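Local coordinates for flagellar biosynthesis protein FlhA (Bacillus subtilis, PDB 3MIX), which takes part in flagellar protein export, serving as adaptor for the delivery of late flagellar building blocks to the type III secretion system, at residues 322-326 / 377-381; 346-350 / 362-367; 226-230 / 258-264; 242-247 / 263-268. All blocks are in the same frame, centred on the assembly; numbering follows the deposited sequence.

Interaction 1: residues 322-326 / 377-381; sequences SVAKE and IGVVD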
loop_
_atom_site.group_PDB
_atom_site.type_symbol
_atom_site.label_atom_id
_atom_site.label_comp_id
_atom_site.label_asym_id
_atom_site.label_seq_id
_atom_site.Cartn_x
_atom_site.Cartn_y
_atom_site.Cartn_z
ATOM N N SER A 322 11.427 17.679 -13.936
ATOM C CA SER A 322 12.769 17.589 -13.344
ATOM C C SER A 322 12.911 16.213 -12.697
ATOM O O SER A 322 13.867 15.484 -12.985
ATOM C CB SER A 322 13.017 18.677 -12.291
ATOM O OG SER A 322 12.151 19.785 -12.444
ATOM N N VAL A 323 11.933 15.871 -11.845
ATOM C CA VAL A 323 11.807 14.555 -11.223
ATOM C C VAL A 323 11.815 13.439 -12.269
ATOM O O VAL A 323 12.544 12.461 -12.122
ATOM C CB VAL A 323 10.507 14.453 -10.355
ATOM C CG1 VAL A 323 10.142 12.999 -10.056
ATOM C CG2 VAL A 323 10.642 15.250 -9.064
ATOM N N ALA A 324 11.009 13.599 -13.320
ATOM C CA ALA A 324 10.862 12.586 -14.373
ATOM C C ALA A 324 12.155 12.313 -15.143
ATOM O O ALA A 324 12.466 11.161 -15.453
ATOM C CB ALA A 324 9.744 12.975 -15.338
ATOM N N LYS A 325 12.897 13.374 -15.447
ATOM C CA LYS A 325 14.146 13.265 -16.197
ATOM C C LYS A 325 15.250 12.663 -15.331
ATOM O O LYS A 325 16.066 11.872 -15.811
ATOM C CB LYS A 325 14.573 14.638 -16.716
ATOM C CG LYS A 325 15.684 14.595 -17.766
ATOM C CD LYS A 325 16.484 15.887 -17.786
ATOM C CE LYS A 325 17.507 15.937 -16.655
ATOM N NZ LYS A 325 18.353 17.166 -16.716
ATOM N N GLU A 326 15.262 13.042 -14.054
ATOM C CA GLU A 326 16.248 12.532 -13.102
ATOM C C GLU A 326 16.001 11.071 -12.779
ATOM O O GLU A 326 16.946 10.295 -12.637
ATOM C CB GLU A 326 16.252 13.358 -11.812
ATOM C CG GLU A 326 16.551 14.838 -11.996
ATOM C CD GLU A 326 17.934 15.112 -12.568
ATOM O OE1 GLU A 326 18.281 14.559 -13.637
ATOM O OE2 GLU A 326 18.671 15.905 -11.949
ATOM N N ILE A 377 22.854 11.952 -7.624
ATOM C CA ILE A 377 23.173 11.609 -9.006
ATOM C C ILE A 377 22.430 12.574 -9.926
ATOM O O ILE A 377 22.839 12.826 -11.062
ATOM C CB ILE A 377 22.800 10.132 -9.313
ATOM C CG1 ILE A 377 23.881 9.188 -8.780
ATOM C CG2 ILE A 377 22.623 9.886 -10.813
ATOM C CD1 ILE A 377 23.667 8.734 -7.359
ATOM N N GLY A 378 21.331 13.109 -9.405
ATOM C CA GLY A 378 20.571 14.160 -10.059
ATOM C C GLY A 378 20.023 15.104 -9.008
ATOM O O GLY A 378 19.762 14.697 -7.876
ATOM N N VAL A 379 19.875 16.373 -9.369
ATOM C CA VAL A 379 19.252 17.345 -8.476
ATOM C C VAL A 379 18.006 17.913 -9.151
ATOM O O VAL A 379 18.097 18.546 -10.212
ATOM C CB VAL A 379 20.225 18.481 -8.054
ATOM C CG1 VAL A 379 19.532 19.457 -7.106
ATOM C CG2 VAL A 379 21.477 17.908 -7.390
ATOM N N VAL A 380 16.852 17.662 -8.531
ATOM C CA VAL A 380 15.550 18.149 -9.004
ATOM C C VAL A 380 15.516 19.680 -8.993
ATOM O O VAL A 380 15.745 20.297 -7.948
ATOM C CB VAL A 380 14.377 17.554 -8.143
ATOM C CG1 VAL A 380 13.054 18.266 -8.416
ATOM C CG2 VAL A 380 14.236 16.056 -8.393
ATOM N N ASP A 381 15.243 20.268 -10.160
ATOM C CA ASP A 381 15.183 21.724 -10.349
ATOM C C ASP A 381 13.767 22.146 -10.740
ATOM O O ASP A 381 13.562 23.035 -11.570
ATOM C CB ASP A 381 16.188 22.178 -11.422
ATOM C CG ASP A 381 17.467 22.788 -10.833
ATOM O OD1 ASP A 381 17.551 22.946 -9.593
ATOM O OD2 ASP A 381 18.391 23.116 -11.619
#
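Val323 and Val380 form the apolar centre of a helix-on-strand contact, in which helix 313-332 lies against strand 379-380, an outermost strand of the three-stranded parallel sheet near the C-terminal end of the chain. The two valines meet obliquely, Val323 CG2 lying against both methyls of Val380, 3.7 Å from Val380 CG2. In Val323 that methyl sits beside the backbone N because CG1 takes the place opposite it (chi1 163°). Val380 CG1 leans back to the preceding residue, 3.9 Å from Ser322 CB. Beta-branched valine suits both places, being short and stiff where helix and strand run close. Ser322 is small enough to let the chain end approach: Ser322 OG lies 3.3 Å from Asp381 C. The polar partner of that hydroxyl is Ser318 O, one turn back in the helix. One turn onward, Glu326 bends at chi2 (-62°) and brings OE2 over the backbone, 2.9 Å from Val379 N and 3.2 Å from Gly378 CA. A beta carbon on Gly378 would probably crowd Glu326 OE2, so glycine suits the place. Backbone bonds from Gly378 and Val380 to Thr287 hold the strand in its sheet. The valines thus supply apolar adhesion, while the carboxylate can lie close to the backbone, helped by the lack of a side chain at Gly378.

Interaction 2: residues 346-350 / 362-367; sequences RMYVK and VLSYNE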
loop_
_atom_site.group_PDB
_atom_site.type_symbol
_atom_site.label_atom_id
_atom_site.label_comp_id
_atom_site.label_asym_id
_atom_site.label_seq_id
_atom_site.Cartn_x
_atom_site.Cartn_y
_atom_site.Cartn_z
ATOM N N ARG A 346 8.879 17.104 2.997
ATOM C CA ARG A 346 8.732 15.709 2.571
ATOM C C ARG A 346 7.307 15.256 2.255
ATOM O O ARG A 346 7.035 14.739 1.167
ATOM C CB ARG A 346 9.319 14.814 3.644
ATOM C CG ARG A 346 9.481 13.407 3.209
ATOM C CD ARG A 346 8.782 12.508 4.195
ATOM N NE ARG A 346 8.335 11.349 3.465
ATOM C CZ ARG A 346 7.082 11.004 3.233
ATOM N NH1 ARG A 346 6.886 9.931 2.507
ATOM N NH2 ARG A 346 6.049 11.672 3.726
ATOM N N MET A 347 6.410 15.436 3.217
ATOM C CA MET A 347 5.009 15.079 3.052
ATOM C C MET A 347 4.356 15.828 1.870
ATOM O O MET A 347 3.557 15.257 1.133
ATOM C CB MET A 347 4.259 15.292 4.376
ATOM C CG MET A 347 2.896 15.934 4.260
ATOM S SD MET A 347 1.966 15.958 5.813
ATOM C CE MET A 347 3.015 16.974 6.852
ATOM N N TYR A 348 4.736 17.080 1.661
ATOM C CA TYR A 348 4.175 17.861 0.551
ATOM C C TYR A 348 4.731 17.473 -0.819
ATOM O O TYR A 348 3.994 17.448 -1.801
ATOM C CB TYR A 348 4.332 19.355 0.819
ATOM C CG TYR A 348 3.622 19.802 2.081
ATOM C CD1 TYR A 348 2.231 19.951 2.104
ATOM C CD2 TYR A 348 4.334 20.048 3.259
ATOM C CE1 TYR A 348 1.568 20.353 3.255
ATOM C CE2 TYR A 348 3.679 20.448 4.422
ATOM C CZ TYR A 348 2.298 20.597 4.407
ATOM O OH TYR A 348 1.640 20.999 5.540
ATOM N N VAL A 349 6.025 17.158 -0.879
ATOM C CA VAL A 349 6.645 16.657 -2.110
ATOM C C VAL A 349 5.911 15.395 -2.559
ATOM O O VAL A 349 5.588 15.235 -3.747
ATOM C CB VAL A 349 8.160 16.345 -1.918
ATOM C CG1 VAL A 349 8.761 15.720 -3.173
ATOM C CG2 VAL A 349 8.925 17.595 -1.528
ATOM N N LYS A 350 5.633 14.523 -1.590
ATOM C CA LYS A 350 4.925 13.268 -1.831
ATOM C C LYS A 350 3.517 13.464 -2.394
ATOM O O LYS A 350 3.142 12.815 -3.378
ATOM C CB LYS A 350 4.894 12.409 -0.557
ATOM C CG LYS A 350 4.225 11.063 -0.744
ATOM C CD LYS A 350 5.045 10.140 -1.611
ATOM C CE LYS A 350 4.232 8.931 -2.036
ATOM N NZ LYS A 350 5.058 8.009 -2.874
ATOM N N VAL A 362 9.748 8.858 -1.489
ATOM C CA VAL A 362 10.184 10.184 -1.094
ATOM C C VAL A 362 10.562 10.124 0.375
ATOM O O VAL A 362 9.710 9.946 1.246
ATOM C CB VAL A 362 9.094 11.244 -1.361
ATOM C CG1 VAL A 362 9.573 12.639 -0.971
ATOM C CG2 VAL A 362 8.700 11.212 -2.815
ATOM N N LEU A 363 11.855 10.246 0.640
ATOM C CA LEU A 363 12.362 10.127 2.000
ATOM C C LEU A 363 12.788 11.473 2.545
ATOM O O LEU A 363 13.037 12.398 1.782
ATOM C CB LEU A 363 13.535 9.145 2.054
ATOM C CG LEU A 363 13.290 7.709 1.583
ATOM C CD1 LEU A 363 14.544 6.878 1.846
ATOM C CD2 LEU A 363 12.032 7.076 2.239
ATOM N N SER A 364 12.849 11.586 3.864
ATOM C CA SER A 364 13.499 12.721 4.490
ATOM C C SER A 364 14.854 12.293 5.103
ATOM O O SER A 364 15.059 11.113 5.412
ATOM C CB SER A 364 12.580 13.394 5.509
ATOM O OG SER A 364 12.767 12.884 6.809
ATOM N N TYR A 365 15.764 13.252 5.265
ATOM C CA TYR A 365 17.112 12.974 5.778
ATOM C C TYR A 365 17.069 12.295 7.133
ATOM O O TYR A 365 17.909 11.453 7.432
ATOM C CB TYR A 365 17.945 14.261 5.882
ATOM C CG TYR A 365 17.949 15.108 4.630
ATOM C CD1 TYR A 365 18.450 14.610 3.428
ATOM C CD2 TYR A 365 17.459 16.409 4.650
ATOM C CE1 TYR A 365 18.456 15.385 2.264
ATOM C CE2 TYR A 365 17.465 17.196 3.495
ATOM C CZ TYR A 365 17.959 16.675 2.304
ATOM O OH TYR A 365 17.959 17.450 1.159
ATOM N N ASN A 366 16.076 12.659 7.941
ATOM C CA ASN A 366 15.905 12.111 9.287
ATOM C C ASN A 366 15.282 10.708 9.340
ATOM O O ASN A 366 14.990 10.189 10.432
ATOM C CB ASN A 366 15.080 13.080 10.140
ATOM C CG ASN A 366 15.865 14.312 10.571
ATOM O OD1 ASN A 366 15.340 15.154 11.303
ATOM N ND2 ASN A 366 17.124 14.431 10.123
ATOM N N GLU A 367 15.064 10.111 8.168
ATOM C CA GLU A 367 14.525 8.754 8.069
ATOM C C GLU A 367 15.636 7.810 7.649
ATOM O O GLU A 367 15.495 6.593 7.727
ATOM C CB GLU A 367 13.326 8.694 7.104
ATOM C CG GLU A 367 12.188 9.665 7.479
ATOM C CD GLU A 367 11.089 9.745 6.446
ATOM O OE1 GLU A 367 11.310 9.342 5.282
ATOM O OE2 GLU A 367 9.986 10.221 6.797
#
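Arg346 NE donates to Val362 O at 3.0 Å, a side-chain-to-backbone bond that ties helix 343-353 to the strand following it in a beta-alpha-beta unit. The bond is bent, 140° at the hydrogen, and the nitrogen stands above the carbonyl plane. Glu367 adds charge: its OE2 lies 3.9 Å from Arg346 NE, a long salt bridge in which the oxygen is well out of the guanidinium plane and no N-H points at it. Glu367 OE1 is occupied by Ser364 N, 3.1 Å away in a nearly straight bond, and by Arg265, while Arg346 NH2 pairs with Glu262 and NH1, less surely placed, faces Glu233. Arg346 gets there because CG lies opposite its backbone N (chi1 -168°), carrying the chain over the strand with CG 3.9 Å from Ser364 CB. A small residue such as serine suits the place under that stem. Farther along, Val362 packs against the helix, CG1 against Val349 CG1 at 3.9 Å and CG2 against Lys350 CD at 4.0 Å. With a leucine in place of Arg346, Val362 O would probably lose its side-chain donor and the surrounding glutamates their shared positive charge. Glutamates probably balance the buried arginine charge, and the valines pack beside it.

Interaction 3: residues 226-230 / 258-264; sequences VLAKL and DLLTEYT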
loop_
_atom_site.group_PDB
_atom_site.type_symbol
_atom_site.label_atom_id
_atom_site.label_comp_id
_atom_site.label_asym_id
_atom_site.label_seq_id
_atom_site.Cartn_x
_atom_site.Cartn_y
_atom_site.Cartn_z
ATOM N N VAL A 226 -3.142 6.730 10.472
ATOM C CA VAL A 226 -1.682 6.659 10.513
ATOM C C VAL A 226 -1.179 5.367 9.886
ATOM O O VAL A 226 -0.291 5.399 9.016
ATOM C CB VAL A 226 -1.124 6.857 11.955
ATOM C CG1 VAL A 226 0.418 6.613 12.001
ATOM C CG2 VAL A 226 -1.540 8.253 12.481
ATOM N N LEU A 227 -1.776 4.242 10.284
ATOM C CA LEU A 227 -1.396 2.958 9.715
ATOM C C LEU A 227 -1.610 2.892 8.195
ATOM O O LEU A 227 -0.750 2.356 7.485
ATOM C CB LEU A 227 -2.115 1.797 10.403
ATOM C CG LEU A 227 -1.943 1.676 11.928
ATOM C CD1 LEU A 227 -2.675 0.425 12.410
ATOM C CD2 LEU A 227 -0.453 1.587 12.292
ATOM N N ALA A 228 -2.715 3.457 7.716
ATOM C CA ALA A 228 -2.984 3.472 6.289
ATOM C C ALA A 228 -1.973 4.343 5.554
ATOM O O ALA A 228 -1.556 4.009 4.475
ATOM C CB ALA A 228 -4.514 3.937 5.937
ATOM N N LYS A 229 -1.612 5.467 6.143
ATOM C CA LYS A 229 -0.633 6.353 5.541
ATOM C C LYS A 229 0.782 5.716 5.492
ATOM O O LYS A 229 1.506 5.887 4.517
ATOM C CB LYS A 229 -0.640 7.701 6.269
ATOM C CG LYS A 229 0.096 8.747 5.464
ATOM C CD LYS A 229 -0.518 10.129 5.543
ATOM C CE LYS A 229 0.124 11.004 4.469
ATOM N NZ LYS A 229 -0.008 12.446 4.795
ATOM N N LEU A 230 1.151 4.965 6.533
ATOM C CA LEU A 230 2.358 4.156 6.488
ATOM C C LEU A 230 2.309 3.119 5.350
ATOM O O LEU A 230 3.231 3.075 4.510
ATOM C CB LEU A 230 2.653 3.501 7.855
ATOM C CG LEU A 230 2.989 4.525 8.976
ATOM C CD1 LEU A 230 2.982 3.870 10.362
ATOM C CD2 LEU A 230 4.354 5.264 8.733
ATOM N N ASP A 258 -1.777 13.287 9.440
ATOM C CA ASP A 258 -0.632 13.636 8.593
ATOM C C ASP A 258 0.655 13.895 9.411
ATOM O O ASP A 258 1.703 13.352 9.092
ATOM C CB ASP A 258 -0.973 14.836 7.696
ATOM C CG ASP A 258 -1.989 14.472 6.598
ATOM O OD1 ASP A 258 -1.878 13.369 6.003
ATOM O OD2 ASP A 258 -2.904 15.285 6.335
ATOM N N LEU A 259 0.563 14.715 10.461
ATOM C CA LEU A 259 1.734 15.013 11.302
ATOM C C LEU A 259 2.183 13.809 12.144
ATOM O O LEU A 259 3.391 13.549 12.275
ATOM C CB LEU A 259 1.485 16.236 12.194
ATOM C CG LEU A 259 1.477 17.592 11.462
ATOM C CD1 LEU A 259 0.986 18.686 12.379
ATOM C CD2 LEU A 259 2.866 17.957 10.878
ATOM N N LEU A 260 1.217 13.070 12.693
ATOM C CA LEU A 260 1.547 11.888 13.463
ATOM C C LEU A 260 2.330 10.896 12.623
ATOM O O LEU A 260 3.224 10.215 13.154
ATOM C CB LEU A 260 0.310 11.234 14.104
ATOM C CG LEU A 260 -0.304 12.059 15.267
ATOM C CD1 LEU A 260 -1.648 11.461 15.700
ATOM C CD2 LEU A 260 0.629 12.207 16.471
ATOM N N THR A 261 2.029 10.832 11.317
ATOM C CA THR A 261 2.752 9.907 10.486
ATOM C C THR A 261 4.164 10.351 10.115
ATOM O O THR A 261 5.059 9.499 10.051
ATOM C CB THR A 261 1.914 9.133 9.358
ATOM O OG1 THR A 261 2.477 9.304 8.047
ATOM C CG2 THR A 261 0.444 9.326 9.430
ATOM N N GLU A 262 4.395 11.663 9.984
ATOM C CA GLU A 262 5.766 12.174 9.812
ATOM C C GLU A 262 6.651 11.793 11.020
ATOM O O GLU A 262 7.747 11.289 10.852
ATOM C CB GLU A 262 5.805 13.695 9.516
ATOM C CG GLU A 262 5.224 14.112 8.137
ATOM C CD GLU A 262 5.661 13.193 6.964
ATOM O OE1 GLU A 262 6.833 13.273 6.522
ATOM O OE2 GLU A 262 4.816 12.415 6.449
ATOM N N TYR A 263 6.148 11.986 12.232
ATOM C CA TYR A 263 6.886 11.600 13.444
ATOM C C TYR A 263 7.109 10.111 13.527
ATOM O O TYR A 263 8.160 9.662 13.976
ATOM C CB TYR A 263 6.166 12.059 14.714
ATOM C CG TYR A 263 5.854 13.516 14.745
ATOM C CD1 TYR A 263 6.811 14.460 14.402
ATOM C CD2 TYR A 263 4.602 13.960 15.159
ATOM C CE1 TYR A 263 6.515 15.831 14.436
ATOM C CE2 TYR A 263 4.283 15.316 15.179
ATOM C CZ TYR A 263 5.245 16.239 14.829
ATOM O OH TYR A 263 4.929 17.585 14.873
ATOM N N THR A 264 6.108 9.340 13.113
ATOM C CA THR A 264 6.224 7.880 13.146
ATOM C C THR A 264 7.261 7.396 12.128
ATOM O O THR A 264 8.122 6.582 12.464
ATOM C CB THR A 264 4.849 7.204 12.950
ATOM O OG1 THR A 264 3.943 7.652 13.981
ATOM C CG2 THR A 264 4.969 5.709 13.025
#
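Lys229 and Asp258 join two helices, 220-232 and 257-267, that pack across each other at -58° with the axes of the short segments 9.3 Å apart, within the helical part of this cytosolic domain. At the start of the second segment Asp258 turns its carboxylate back to the lysine, and OD1 lies 2.4 Å from Lys229 NZ, a salt bridge modelled very short. The two side chains cross at about a right angle, and Lys229 spans the gap because its CG is turned away from the backbone N (chi1 -166°). Leu260 follows, its CB 3.9 Å from Val226 CG2. Thr261 is the centre of the contact: its CG2 slips past Val226, 3.7 Å from CG1, and also covers Lys229 CB, while OG1 faces Lys229 CG at 3.6 Å. A short beta-branched residue suits this spot, where the helices come nearest. Replacing Lys229 by an alanine would probably strand the Asp258 charge without its mate and uncover the Thr261 side chain. Glu262 starts out away from the contact, but its carboxylate swings back near Lys229 and pairs with Arg346. Last comes Thr264, whose hydroxyl bonds back to Leu260 O and so settles its polar end within its own helix. That turn places OG1 beside the backbone N (chi1 -58°) and presents the methyl to the neighbouring helix, where Thr264 CG2 touches Leu230 CD1 at 3.8 Å.

Interaction 4: residues 242-247 / 263-268; sequences TIFETL and YTRQAL
Thr242 O, on the helix whose Thr246 packs against Tyr263 and Ala267, is gripped by two donors one turn on: Thr246 N, and Thr246 OG1 at 2.8 Å. They come from opposite faces of the carbonyl plane, the hydroxyl standing 35° out of it. This is the helical threonine habit of bonding its hydroxyl back to the i-4 carbonyl, here within a helix pair, 240-250 and 257-267, whose segments run at 133° to each other with axes 9.2 Å apart. The polar end being settled, Thr246 can offer carbon to its neighbour. With OG1 beside the backbone N (chi1 -46°), Thr246 CG2 falls opposite that nitrogen and lies 3.5 Å from Tyr263 O and 3.8 Å from Tyr263 CB, while the tyrosine ring leads away to stack with Tyr250. Thr246 OG1 also comes near Ala267 CB, a close fit that suits a bare methyl. Thr242 also offers its methyl, CG2 lying against Ala267 CB and Leu268 CD2. Ile243 works on the other flank. Its CG1 takes the Thr264 methyl obliquely, 3.7 Å from CG2, and the branched chain is broad enough to cover Leu268 as well. Ile243 also touches Leu230, so helix 220-232 backs the same apolar seam. Leu247 closes the row toward the C-terminal end of the segment, CD2 being 4.0 Å from Thr264 OG1. Where the second helix finishes, the end of Leu268 turns toward Ile243, and Leu268 CD1 comes to rest 4.0 Å from Ile243 CG1.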
loop_
_atom_site.group_PDB
_atom_site.type_symbol
_atom_site.label_atom_id
_atom_site.label_comp_id
_atom_site.label_asym_id
_atom_site.label_seq_id
_atom_site.Cartn_x
_atom_site.Cartn_y
_atom_site.Cartn_z
ATOM N N THR A 242 7.094 0.694 18.524
ATOM C CA THR A 242 7.676 1.977 18.184
ATOM C C THR A 242 6.600 2.922 17.652
ATOM O O THR A 242 6.576 4.069 18.062
ATOM C CB THR A 242 8.862 1.840 17.214
ATOM O OG1 THR A 242 9.893 1.048 17.842
ATOM C CG2 THR A 242 9.436 3.244 16.802
ATOM N N ILE A 243 5.718 2.429 16.766
ATOM C CA ILE A 243 4.579 3.225 16.279
ATOM C C ILE A 243 3.766 3.822 17.434
ATOM O O ILE A 243 3.568 5.033 17.481
ATOM C CB ILE A 243 3.671 2.449 15.255
ATOM C CG1 ILE A 243 4.448 2.160 13.957
ATOM C CG2 ILE A 243 2.341 3.208 14.971
ATOM C CD1 ILE A 243 3.803 1.040 13.084
ATOM N N PHE A 244 3.346 2.975 18.370
ATOM C CA PHE A 244 2.549 3.421 19.511
ATOM C C PHE A 244 3.293 4.308 20.536
ATOM O O PHE A 244 2.682 5.220 21.111
ATOM C CB PHE A 244 1.837 2.238 20.193
ATOM C CG PHE A 244 0.512 1.887 19.540
ATOM C CD1 PHE A 244 0.471 1.334 18.258
ATOM C CD2 PHE A 244 -0.690 2.151 20.191
ATOM C CE1 PHE A 244 -0.732 1.028 17.669
ATOM C CE2 PHE A 244 -1.903 1.838 19.601
ATOM C CZ PHE A 244 -1.931 1.288 18.344
ATOM N N GLU A 245 4.591 4.072 20.730
ATOM C CA GLU A 245 5.408 4.941 21.605
ATOM C C GLU A 245 5.465 6.355 20.995
ATOM O O GLU A 245 5.369 7.366 21.703
ATOM C CB GLU A 245 6.819 4.340 21.882
ATOM C CG GLU A 245 6.772 3.057 22.719
ATOM C CD GLU A 245 8.157 2.502 23.159
ATOM O OE1 GLU A 245 9.183 2.871 22.549
ATOM O OE2 GLU A 245 8.213 1.683 24.121
ATOM N N THR A 246 5.584 6.410 19.675
ATOM C CA THR A 246 5.577 7.700 18.966
ATOM C C THR A 246 4.199 8.369 19.082
ATOM O O THR A 246 4.105 9.567 19.382
ATOM C CB THR A 246 5.957 7.541 17.454
ATOM O OG1 THR A 246 7.105 6.688 17.331
ATOM C CG2 THR A 246 6.272 8.882 16.848
ATOM N N LEU A 247 3.150 7.585 18.893
ATOM C CA LEU A 247 1.801 8.109 19.062
ATOM C C LEU A 247 1.565 8.594 20.496
ATOM O O LEU A 247 0.881 9.603 20.672
ATOM C CB LEU A 247 0.723 7.093 18.648
ATOM C CG LEU A 247 0.739 6.681 17.166
ATOM C CD1 LEU A 247 -0.381 5.642 16.879
ATOM C CD2 LEU A 247 0.662 7.905 16.192
ATOM N N TYR A 263 6.148 11.986 12.232
ATOM C CA TYR A 263 6.886 11.600 13.444
ATOM C C TYR A 263 7.109 10.111 13.527
ATOM O O TYR A 263 8.160 9.662 13.976
ATOM C CB TYR A 263 6.166 12.059 14.714
ATOM C CG TYR A 263 5.854 13.516 14.745
ATOM C CD1 TYR A 263 6.811 14.460 14.402
ATOM C CD2 TYR A 263 4.602 13.960 15.159
ATOM C CE1 TYR A 263 6.515 15.831 14.436
ATOM C CE2 TYR A 263 4.283 15.316 15.179
ATOM C CZ TYR A 263 5.245 16.239 14.829
ATOM O OH TYR A 263 4.929 17.585 14.873
ATOM N N THR A 264 6.108 9.340 13.113
ATOM C CA THR A 264 6.224 7.880 13.146
ATOM C C THR A 264 7.261 7.396 12.128
ATOM O O THR A 264 8.122 6.582 12.464
ATOM C CB THR A 264 4.849 7.204 12.950
ATOM O OG1 THR A 264 3.943 7.652 13.981
ATOM C CG2 THR A 264 4.969 5.709 13.025
ATOM N N ARG A 265 7.183 7.884 10.893
ATOM C CA ARG A 265 8.200 7.559 9.881
ATOM C C ARG A 265 9.625 7.847 10.418
ATOM O O ARG A 265 10.510 6.995 10.325
ATOM C CB ARG A 265 7.945 8.346 8.590
ATOM C CG ARG A 265 6.670 7.924 7.802
ATOM C CD ARG A 265 6.446 8.889 6.610
ATOM N NE ARG A 265 7.631 8.974 5.744
ATOM C CZ ARG A 265 7.895 8.118 4.761
ATOM N NH1 ARG A 265 7.044 7.132 4.474
ATOM N NH2 ARG A 265 9.000 8.253 4.048
ATOM N N GLN A 266 9.835 9.017 11.022
ATOM C CA GLN A 266 11.139 9.352 11.626
ATOM C C GLN A 266 11.529 8.339 12.706
ATOM O O GLN A 266 12.667 7.828 12.727
ATOM C CB GLN A 266 11.132 10.772 12.197
ATOM C CG GLN A 266 12.513 11.268 12.662
ATOM C CD GLN A 266 12.459 12.608 13.406
ATOM O OE1 GLN A 266 13.340 12.912 14.217
ATOM N NE2 GLN A 266 11.431 13.408 13.132
ATOM N N ALA A 267 10.587 8.003 13.583
ATOM C CA ALA A 267 10.866 7.011 14.628
ATOM C C ALA A 267 11.252 5.655 14.051
ATOM O O ALA A 267 11.951 4.868 14.708
ATOM C CB ALA A 267 9.690 6.876 15.587
ATOM N N LEU A 268 10.832 5.413 12.814
ATOM C CA LEU A 268 11.066 4.153 12.098
ATOM C C LEU A 268 12.272 4.244 11.116
ATOM O O LEU A 268 12.367 3.489 10.144
ATOM C CB LEU A 268 9.764 3.769 11.348
ATOM C CG LEU A 268 8.572 3.277 12.196
ATOM C CD1 LEU A 268 7.331 2.989 11.348
ATOM C CD2 LEU A 268 8.904 2.029 13.006
#

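In the fold
Interactions 3 and 4 are the closest pair, with centres 8 Å apart: both use helix 257-267 and share Tyr263 and Thr264, and Leu230 CD1 meets Ile243 CD1 at 4.0 Å. Interaction 2 joins this helical group through charge. Arg346 NH2 lies 3.1 Å from Glu262 OE2 of interaction 3, and Glu367 OE1 lies 2.8 Å from Arg265 NH2 of interaction 4, so helix 257-267 bridges the beta-alpha-beta unit and helices 220-232 and 240-250. Interaction 1 stands apart, its centre 16 Å from that of interaction 2 without touching it, although interaction 2 is nested inside the chain loop that interaction 1 closes.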